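Local structure of cyclopropane-fatty-acyl-phospholipid synthase 1 (1KPH) at residues 5-16 with 141-149. The protein transfers a methylene group from S-adenosylmethionine to a double bond of mycolic acids, making the distal cyclopropane ring of alpha mycolates in the tubercle bacillus cell envelope. Residues are numbered along the deposited sequence; the frame is centred on the assembly and turned at random.
Sequences LKPHFANVQAHY and HFGHERYDA. With SAH (S-adenosyl-L-homocysteine), chain F; 10A (didecyl-dimethyl-ammonium), chain G.
Tyr16 and His141 meet at the buried end of this contact, where Tyr16 OH and His141 NE2 share a hydrogen bond of 2.7 Å. Each group lies at the other's edge, near its plane, and the rings are turned 71° apart. Tyr16 CG lies anti to its carbonyl carbon (chi1 -51°), and its hydroxyl meets the His141 ring edge; His15 packs over one face of the tyrosine ring and the ribose of S-adenosylhomocysteine lies over the other. The hydroxyl stands 3.2 Å from C11, a methyl carbon of the didecyl-dimethyl-ammonium head, so the pair sits between cofactor product and lipid analogue. Val12 CG2 comes 4.1 Å from His141 ND1, while its CG1 lies against O2' of the S-adenosylhomocysteine ribose. Farther along, the edge of the Phe142 ring meets the adenine, CE1 3.7 Å from C5.

The other end is more open to solvent, with Leu5 exposed and His8 and Arg146 partly so. Arg146, extended from CG to NE, has Leu5 CB over one face of its guanidinium; His8 is modelled too close on the opposite face, so its exact placement is doubtful. Arg146 NH2 donates to Lys6 O over 3.2 Å; Lys6 O lies in the guanidinium plane, while NH2 stands well above the carbonyl plane. NH1 adds a weak bond to the same oxygen and a salt bridge to Glu124, itself hydrogen-bonded to S-adenosylhomocysteine. Leu5 CD1 and Ala149 CB, 4.1 Å apart, finish this edge. Together the N-terminal segment and the loop before helix 147-157 close over the cofactor pocket of a Rossmann-like, S-adenosylmethionine-dependent methyltransferase fold, next to its lipid site.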
loop_
_atom_site.group_PDB
_atom_site.type_symbol
_atom_site.label_atom_id
_atom_site.label_comp_id
_atom_site.label_asym_id
_atom_site.label_seq_id
_atom_site.Cartn_x
_atom_site.Cartn_y
_atom_site.Cartn_z
ATOM N N LEU A 5 6.650 14.847 -15.157
ATOM C CA LEU A 5 5.574 14.175 -14.366
ATOM C C LEU A 5 5.493 14.725 -12.948
ATOM O O LEU A 5 6.309 14.379 -12.094
ATOM C CB LEU A 5 5.825 12.666 -14.297
ATOM C CG LEU A 5 5.819 11.882 -15.608
ATOM C CD1 LEU A 5 6.105 10.421 -15.321
ATOM C CD2 LEU A 5 4.472 12.037 -16.300
ATOM N N LYS A 6 4.510 15.582 -12.698
ATOM C CA LYS A 6 4.333 16.154 -11.369
ATOM C C LYS A 6 3.433 15.253 -10.532
ATOM O O LYS A 6 2.270 15.045 -10.866
ATOM C CB LYS A 6 3.717 17.554 -11.463
ATOM C CG LYS A 6 4.638 18.601 -12.068
ATOM C CD LYS A 6 4.076 20.002 -11.880
ATOM C CE LYS A 6 5.060 21.066 -12.349
ATOM N NZ LYS A 6 4.593 22.439 -11.998
ATOM N N PRO A 7 3.962 14.703 -9.428
ATOM C CA PRO A 7 3.164 13.825 -8.567
ATOM C C PRO A 7 1.799 14.433 -8.262
ATOM O O PRO A 7 1.658 15.657 -8.210
ATOM C CB PRO A 7 4.025 13.698 -7.316
ATOM C CG PRO A 7 5.415 13.790 -7.861
ATOM C CD PRO A 7 5.302 14.922 -8.856
ATOM N N HIS A 8 0.797 13.580 -8.064
ATOM C CA HIS A 8 -0.545 14.054 -7.757
ATOM C C HIS A 8 -0.687 14.285 -6.256
ATOM O O HIS A 8 -1.443 13.590 -5.576
ATOM C CB HIS A 8 -1.597 13.044 -8.228
ATOM C CG HIS A 8 -1.484 12.681 -9.677
ATOM N ND1 HIS A 8 -0.629 11.702 -10.136
ATOM C CD2 HIS A 8 -2.118 13.167 -10.770
ATOM C CE1 HIS A 8 -0.743 11.599 -11.449
ATOM N NE2 HIS A 8 -1.639 12.478 -11.858
ATOM N N PHE A 9 0.049 15.265 -5.743
ATOM C CA PHE A 9 0.009 15.587 -4.324
ATOM C C PHE A 9 -1.411 15.820 -3.820
ATOM O O PHE A 9 -1.809 15.266 -2.796
ATOM C CB PHE A 9 0.849 16.835 -4.025
ATOM C CG PHE A 9 2.330 16.630 -4.174
ATOM C CD1 PHE A 9 2.930 16.639 -5.430
ATOM C CD2 PHE A 9 3.134 16.450 -3.049
ATOM C CE1 PHE A 9 4.311 16.475 -5.567
ATOM C CE2 PHE A 9 4.516 16.284 -3.175
ATOM C CZ PHE A 9 5.104 16.299 -4.436
ATOM N N ALA A 10 -2.172 16.640 -4.540
ATOM C CA ALA A 10 -3.542 16.961 -4.145
ATOM C C ALA A 10 -4.446 15.752 -3.917
ATOM O O ALA A 10 -5.002 15.592 -2.831
ATOM C CB ALA A 10 -4.180 17.892 -5.175
ATOM N N ASN A 11 -4.603 14.912 -4.937
ATOM C CA ASN A 11 -5.463 13.732 -4.830
ATOM C C ASN A 11 -5.048 12.783 -3.712
ATOM O O ASN A 11 -5.885 12.325 -2.930
ATOM C CB ASN A 11 -5.487 12.949 -6.146
ATOM C CG ASN A 11 -6.142 13.718 -7.271
ATOM O OD1 ASN A 11 -7.219 14.285 -7.104
ATOM N ND2 ASN A 11 -5.497 13.733 -8.431
ATOM N N VAL A 12 -3.757 12.474 -3.656
ATOM C CA VAL A 12 -3.238 11.573 -2.639
ATOM C C VAL A 12 -3.425 12.198 -1.271
ATOM O O VAL A 12 -3.895 11.543 -0.343
ATOM C CB VAL A 12 -1.748 11.272 -2.877
ATOM C CG1 VAL A 12 -1.178 10.470 -1.715
ATOM C CG2 VAL A 12 -1.594 10.494 -4.172
ATOM N N GLN A 13 -3.066 13.473 -1.152
ATOM C CA GLN A 13 -3.207 14.185 0.110
ATOM C C GLN A 13 -4.670 14.297 0.517
ATOM O O GLN A 13 -4.988 14.393 1.704
ATOM C CB GLN A 13 -2.588 15.582 0.004
ATOM C CG GLN A 13 -1.067 15.583 0.050
ATOM C CD GLN A 13 -0.478 16.968 -0.154
ATOM O OE1 GLN A 13 -1.025 17.963 0.322
ATOM N NE2 GLN A 13 0.651 17.036 -0.851
ATOM N N ALA A 14 -5.564 14.283 -0.469
ATOM C CA ALA A 14 -6.992 14.382 -0.185
ATOM C C ALA A 14 -7.423 13.293 0.794
ATOM O O ALA A 14 -8.289 13.512 1.645
ATOM C CB ALA A 14 -7.793 14.270 -1.479
ATOM N N HIS A 15 -6.802 12.124 0.683
ATOM C CA HIS A 15 -7.141 11.004 1.551
ATOM C C HIS A 15 -6.298 10.888 2.822
ATOM O O HIS A 15 -6.834 10.923 3.927
ATOM C CB HIS A 15 -7.036 9.690 0.773
ATOM C CG HIS A 15 -7.510 8.496 1.545
ATOM N ND1 HIS A 15 -8.829 8.099 1.567
ATOM C CD2 HIS A 15 -6.847 7.643 2.363
ATOM C CE1 HIS A 15 -8.960 7.054 2.365
ATOM N NE2 HIS A 15 -7.772 6.758 2.862
ATOM N N TYR A 16 -4.983 10.764 2.664
ATOM C CA TYR A 16 -4.088 10.574 3.808
ATOM C C TYR A 16 -3.793 11.762 4.717
ATOM O O TYR A 16 -3.333 11.570 5.845
ATOM C CB TYR A 16 -2.770 9.955 3.336
ATOM C CG TYR A 16 -2.974 8.713 2.495
ATOM C CD1 TYR A 16 -3.066 8.797 1.107
ATOM C CD2 TYR A 16 -3.119 7.458 3.090
ATOM C CE1 TYR A 16 -3.298 7.664 0.328
ATOM C CE2 TYR A 16 -3.352 6.320 2.318
ATOM C CZ TYR A 16 -3.441 6.429 0.938
ATOM O OH TYR A 16 -3.672 5.310 0.166
ATOM N N HIS A 141 -2.202 4.290 -6.754
ATOM C CA HIS A 141 -2.282 5.747 -6.851
ATOM C C HIS A 141 -1.508 6.303 -8.044
ATOM O O HIS A 141 -1.655 7.476 -8.391
ATOM C CB HIS A 141 -1.729 6.391 -5.576
ATOM C CG HIS A 141 -2.648 6.305 -4.399
ATOM N ND1 HIS A 141 -3.828 7.012 -4.325
ATOM C CD2 HIS A 141 -2.555 5.607 -3.242
ATOM C CE1 HIS A 141 -4.422 6.756 -3.172
ATOM N NE2 HIS A 141 -3.669 5.906 -2.496
ATOM N N PHE A 142 -0.683 5.464 -8.662
ATOM C CA PHE A 142 0.142 5.890 -9.788
ATOM C C PHE A 142 -0.642 6.200 -11.062
ATOM O O PHE A 142 -0.351 7.183 -11.749
ATOM C CB PHE A 142 1.205 4.823 -10.107
ATOM C CG PHE A 142 2.165 4.537 -8.972
ATOM C CD1 PHE A 142 2.110 5.254 -7.778
ATOM C CD2 PHE A 142 3.138 3.552 -9.112
ATOM C CE1 PHE A 142 3.012 4.995 -6.744
ATOM C CE2 PHE A 142 4.042 3.284 -8.084
ATOM C CZ PHE A 142 3.978 4.009 -6.899
ATOM N N GLY A 143 -1.627 5.363 -11.373
ATOM C CA GLY A 143 -2.408 5.552 -12.582
ATOM C C GLY A 143 -1.796 4.733 -13.707
ATOM O O GLY A 143 -0.573 4.704 -13.855
ATOM N N HIS A 144 -2.637 4.062 -14.495
ATOM C CA HIS A 144 -2.163 3.238 -15.610
ATOM C C HIS A 144 -1.160 3.984 -16.490
ATOM O O HIS A 144 -0.211 3.393 -17.010
ATOM C CB HIS A 144 -3.339 2.798 -16.494
ATOM C CG HIS A 144 -4.284 1.840 -15.834
ATOM N ND1 HIS A 144 -5.347 1.270 -16.502
ATOM C CD2 HIS A 144 -4.326 1.346 -14.573
ATOM C CE1 HIS A 144 -6.001 0.466 -15.683
ATOM N NE2 HIS A 144 -5.403 0.495 -14.506
ATOM N N GLU A 145 -1.386 5.283 -16.655
ATOM C CA GLU A 145 -0.540 6.126 -17.490
ATOM C C GLU A 145 0.908 6.255 -17.033
ATOM O O GLU A 145 1.777 6.597 -17.835
ATOM C CB GLU A 145 -1.147 7.526 -17.607
ATOM C CG GLU A 145 -1.419 8.197 -16.273
ATOM C CD GLU A 145 -2.783 7.843 -15.703
ATOM O OE1 GLU A 145 -3.150 6.647 -15.704
ATOM O OE2 GLU A 145 -3.485 8.770 -15.245
ATOM N N ARG A 146 1.177 5.985 -15.758
ATOM C CA ARG A 146 2.539 6.104 -15.257
ATOM C C ARG A 146 3.206 4.787 -14.875
ATOM O O ARG A 146 4.361 4.782 -14.447
ATOM C CB ARG A 146 2.579 7.061 -14.065
ATOM C CG ARG A 146 2.158 8.478 -14.412
ATOM C CD ARG A 146 2.451 9.452 -13.284
ATOM N NE ARG A 146 1.988 10.795 -13.616
ATOM C CZ ARG A 146 2.128 11.856 -12.830
ATOM N NH1 ARG A 146 2.725 11.743 -11.648
ATOM N NH2 ARG A 146 1.662 13.033 -13.225
ATOM N N TYR A 147 2.489 3.677 -15.037
ATOM C CA TYR A 147 3.040 2.367 -14.695
ATOM C C TYR A 147 4.375 2.101 -15.376
ATOM O O TYR A 147 5.341 1.708 -14.732
ATOM C CB TYR A 147 2.061 1.254 -15.074
ATOM C CG TYR A 147 0.818 1.170 -14.213
ATOM C CD1 TYR A 147 -0.203 0.274 -14.533
ATOM C CD2 TYR A 147 0.660 1.970 -13.077
ATOM C CE1 TYR A 147 -1.348 0.173 -13.753
ATOM C CE2 TYR A 147 -0.490 1.878 -12.285
ATOM C CZ TYR A 147 -1.490 0.974 -12.634
ATOM O OH TYR A 147 -2.631 0.860 -11.872
ATOM N N ASP A 148 4.424 2.313 -16.685
ATOM C CA ASP A 148 5.644 2.083 -17.442
ATOM C C ASP A 148 6.806 2.927 -16.922
ATOM O O ASP A 148 7.934 2.445 -16.812
ATOM C CB ASP A 148 5.398 2.378 -18.925
ATOM C CG ASP A 148 6.597 2.050 -19.788
ATOM O OD1 ASP A 148 7.405 2.963 -20.070
ATOM O OD2 ASP A 148 6.734 0.872 -20.170
ATOM N N ALA A 149 6.527 4.186 -16.601
ATOM C CA ALA A 149 7.561 5.081 -16.094
ATOM C C ALA A 149 8.081 4.578 -14.753
ATOM O O ALA A 149 9.284 4.619 -14.485
ATOM C CB ALA A 149 7.009 6.491 -15.943
HETATM N N SAH F . 2.941 1.379 2.246
HETATM C CA SAH F . 2.242 1.881 3.429
HETATM C CB SAH F . 1.191 2.947 3.055
HETATM C CG SAH F . 0.196 2.637 1.914
HETATM C C SAH F . 1.557 0.736 4.196
HETATM O OXT SAH F . 1.075 0.977 5.317
HETATM C "C5'" SAH F . -0.378 4.634 0.020
HETATM C "C4'" SAH F . 0.956 5.351 0.186
HETATM O "O4'" SAH F . 1.667 5.526 -1.070
HETATM C "C3'" SAH F . 0.815 6.742 0.800
HETATM O "O3'" SAH F . 1.843 6.916 1.811
HETATM C "C2'" SAH F . 1.005 7.670 -0.375
HETATM O "O2'" SAH F . 1.458 8.965 0.023
HETATM C "C1'" SAH F . 1.996 6.930 -1.208
HETATM N N9 SAH F . 2.003 7.339 -2.616
HETATM C C8 SAH F . 0.989 7.458 -3.516
HETATM N N7 SAH F . 1.307 7.843 -4.713
HETATM C C5 SAH F . 2.689 7.999 -4.606
HETATM C C6 SAH F . 3.798 8.427 -5.594
HETATM N N6 SAH F . 3.554 8.755 -6.873
HETATM N N1 SAH F . 5.081 8.461 -5.102
HETATM C C2 SAH F . 5.314 8.125 -3.804
HETATM N N3 SAH F . 4.430 7.736 -2.853
HETATM C C4 SAH F . 3.127 7.695 -3.328
HETATM C C1 10A G . -11.449 1.005 -9.554
HETATM C C2 10A G . -10.776 2.206 -8.880
HETATM C C3 10A G . -9.854 1.727 -7.752
HETATM C C4 10A G . -9.125 2.831 -6.972
HETATM C C5 10A G . -8.273 2.138 -5.898
HETATM C C6 10A G . -7.505 3.074 -4.952
HETATM C C7 10A G . -6.790 2.137 -3.966
HETATM C C8 10A G . -6.074 2.836 -2.807
HETATM C C9 10A G . -5.479 1.745 -1.890
HETATM C C10 10A G . -4.937 2.371 -0.606
HETATM N N1 10A G . -4.488 1.526 0.598
HETATM C C11 10A G . -4.120 2.512 1.688
HETATM C C12 10A G . -3.239 0.741 0.287
HETATM C C13 10A G . -5.501 0.505 1.140
HETATM C C14 10A G . -6.940 0.902 1.596
HETATM C C15 10A G . -7.953 -0.255 1.774
HETATM C C16 10A G . -8.336 -1.116 0.547
HETATM C C17 10A G . -9.092 -0.334 -0.545
HETATM C C18 10A G . -9.492 -1.209 -1.740
HETATM C C19 10A G . -10.250 -0.374 -2.783
HETATM C C20 10A G . -10.685 -1.282 -3.944
HETATM C C21 10A G . -11.482 -0.506 -4.995
HETATM C C22 10A G . -11.902 -1.476 -6.101
#